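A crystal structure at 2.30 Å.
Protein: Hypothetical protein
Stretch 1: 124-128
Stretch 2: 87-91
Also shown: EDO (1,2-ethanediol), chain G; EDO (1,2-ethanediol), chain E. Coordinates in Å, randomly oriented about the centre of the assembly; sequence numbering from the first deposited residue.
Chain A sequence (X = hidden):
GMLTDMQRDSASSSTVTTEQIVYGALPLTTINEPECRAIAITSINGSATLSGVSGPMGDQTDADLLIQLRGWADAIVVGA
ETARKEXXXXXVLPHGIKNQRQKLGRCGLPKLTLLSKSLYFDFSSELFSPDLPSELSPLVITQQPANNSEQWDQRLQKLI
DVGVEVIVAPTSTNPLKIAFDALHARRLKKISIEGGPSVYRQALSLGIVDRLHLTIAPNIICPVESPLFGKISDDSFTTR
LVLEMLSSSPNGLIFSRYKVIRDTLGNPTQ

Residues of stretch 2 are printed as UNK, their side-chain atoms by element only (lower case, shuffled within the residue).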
# COMPACT_ATOMS: atom_id res chain seq x y z
N SER A 124 35.13 -1.17 3.81
CA SER A 124 35.28 -1.54 5.22
C SER A 124 34.29 -2.70 5.54
O SER A 124 34.34 -3.32 6.60
CB SER A 124 35.00 -0.35 6.15
OG SER A 124 33.59 -0.24 6.38
N SER A 125 33.35 -2.97 4.63
CA SER A 125 32.45 -4.07 4.82
C SER A 125 33.22 -5.37 4.68
O SER A 125 34.11 -5.47 3.84
CB SER A 125 31.34 -4.05 3.79
OG SER A 125 30.42 -5.10 4.07
N GLU A 126 32.85 -6.36 5.48
CA GLU A 126 33.38 -7.72 5.31
C GLU A 126 33.01 -8.27 3.96
O GLU A 126 33.73 -9.11 3.43
CB GLU A 126 32.87 -8.67 6.41
CG GLU A 126 33.54 -8.51 7.77
CD GLU A 126 34.97 -9.00 7.81
OE1 GLU A 126 35.56 -9.22 6.73
OE2 GLU A 126 35.51 -9.16 8.93
N LEU A 127 31.89 -7.82 3.38
CA LEU A 127 31.56 -8.23 2.01
C LEU A 127 32.70 -8.00 1.01
O LEU A 127 32.78 -8.68 -0.00
CB LEU A 127 30.30 -7.54 1.49
CG LEU A 127 28.95 -8.15 1.87
CD1 LEU A 127 27.85 -7.16 1.43
CD2 LEU A 127 28.79 -9.56 1.26
N PHE A 128 33.58 -7.04 1.30
CA PHE A 128 34.68 -6.71 0.38
C PHE A 128 36.07 -6.98 0.93
O PHE A 128 37.05 -6.52 0.34
CB PHE A 128 34.52 -5.27 -0.16
CG PHE A 128 33.21 -5.10 -0.85
CD1 PHE A 128 33.00 -5.67 -2.08
CD2 PHE A 128 32.17 -4.46 -0.22
CE1 PHE A 128 31.77 -5.60 -2.69
CE2 PHE A 128 30.93 -4.38 -0.83
CZ PHE A 128 30.73 -4.95 -2.07
N UNK A 87 22.39 -1.92 5.61
CA UNK A 87 23.51 -2.46 6.39
C UNK A 87 23.68 -3.98 6.15
O UNK A 87 23.93 -4.79 7.07
n UNK A 87 24.41 -2.59 10.06
o UNK A 87 25.75 -2.29 8.23
c UNK A 87 23.35 -2.07 7.88
c UNK A 87 24.61 -2.33 8.74
N UNK A 88 23.55 -4.38 4.90
CA UNK A 88 23.79 -5.75 4.54
C UNK A 88 25.24 -6.12 4.78
O UNK A 88 26.14 -5.34 4.52
c UNK A 88 21.00 -5.60 3.33
c UNK A 88 21.75 -7.19 1.71
o UNK A 88 18.15 -7.01 1.57
c UNK A 88 23.47 -6.01 3.09
c UNK A 88 22.05 -6.29 2.73
c UNK A 88 19.43 -6.75 1.95
c UNK A 88 19.69 -5.84 2.94
c UNK A 88 20.46 -7.43 1.34
N UNK A 89 25.44 -7.35 5.24
CA UNK A 89 26.73 -7.95 5.35
C UNK A 89 26.74 -9.28 4.63
O UNK A 89 25.82 -9.59 3.87
N UNK A 90 27.78 -10.08 4.88
CA UNK A 90 27.75 -11.43 4.35
C UNK A 90 26.50 -12.19 4.81
O UNK A 90 26.10 -12.10 5.98
c UNK A 90 29.05 -12.04 4.89
c UNK A 90 29.96 -10.86 5.11
c UNK A 90 29.02 -9.79 5.61
N UNK A 91 25.90 -12.93 3.88
CA UNK A 91 24.71 -13.69 4.17
C UNK A 91 24.99 -14.67 5.30
O UNK A 91 26.04 -15.35 5.32
c UNK A 91 23.77 -13.33 1.87
c UNK A 91 24.19 -14.38 2.92
c UNK A 91 23.03 -15.33 3.24
C1 EDO G . 23.75 -10.14 6.18
O1 EDO G . 23.59 -9.86 7.58
C2 EDO G . 22.86 -9.33 5.19
O2 EDO G . 23.04 -9.72 3.77
C1 EDO E . 30.70 -6.73 8.43
O1 EDO E . 30.50 -5.81 7.36
C2 EDO E . 29.83 -7.96 8.22
O2 EDO E . 29.46 -8.46 9.50
O HOH W 1 28.71 -5.09 5.93

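Position 87 carries four side-chain atoms beyond the backbone: two carbons in line, the second bearing one oxygen and one nitrogen. A planar terminal group of this composition is a carboxamide, and the short chain makes the residue Asn87. Its side chain covers none of stretch 1; the nearest pair, Asn87 OD1 and Ser125 OG, is 6.9 Å apart. With phi/psi of 57/42 the backbone adopts a left-handed conformation, one that asparagine tolerates better than most residues.

At position 88 a single carbon leads into a six-membered carbon ring with an oxygen on the far side. The ring is aromatic and its oxygen is a phenol hydroxyl, so this is Tyr88. The CA-to-CB bond points sideways and the end of the side chain leads away from stretch 1; its hydroxyl is hydrogen-bonded elsewhere in the structure. What stretch 1 meets is the backbone carbonyl: Tyr88 O lies 4.0 Å from Leu127 CD1 and 4.3 Å from Ser125 OG. The latter gap is too long for a direct bond, and water 1 fills it, donating to Tyr88 O at 2.9 Å and sitting 2.5 Å from Ser125 OG.

Position 89 has no side-chain atoms at all, which identifies Gly89. Its backbone, at phi/psi of -126/-166, passes close to stretch 1, with Gly89 C 3.7 Å from Leu127 CG. Gly89 O accepts a hydrogen bond of 2.8 Å from O2 of the chain G ethanediol.

Position 90 shows three carbons that close a ring onto the backbone nitrogen, the signature of proline. Pro90 lacks an amide hydrogen and offers stretch 1 an apolar surface: its CG is 3.9 Å from Glu126 CB, its CD is 4.1 Å from Leu127 CG, and its CA is 3.8 Å from Leu127 CD2. An ideal CB on Gly89 would lie 2.8 Å from Pro90 CD, a clash that glycine avoids.

At position 91 one carbon carries two more, a beta-branched group of three carbons and no heteroatom, hence Val91. It is buried, but its side chain makes no contact with stretch 1; the nearest approach, Val91 CG2 to Leu127 CD2, is 6.3 Å.

The contact is small, burying 192 Å² in total, and no direct hydrogen bond crosses it. Leu127 is its centre: although its CA-to-CB bond points sideways, the end of the side chain comes nearer and packs against Pro90 and the backbone of Gly89. The 3-10 segment that presents this leucine is steadied by bonds within stretch 1, because Ser125 OG accepts a hydrogen bond from Leu127 N (3.2 Å) and Ser125 O accepts one from Phe128 N (3.0 Å). Beside this apolar patch, water 1 joins the stretches through Ser125 OG and Tyr88 O. Water 1 also lies 2.4 Å from O1 of the chain E ethanediol, which in turn accepts a hydrogen bond of 3.1 Å from Glu126 N. Apolar packing is thus supplemented by a solvent-mediated polar link.

Stretch 2 87-91: NYGPV
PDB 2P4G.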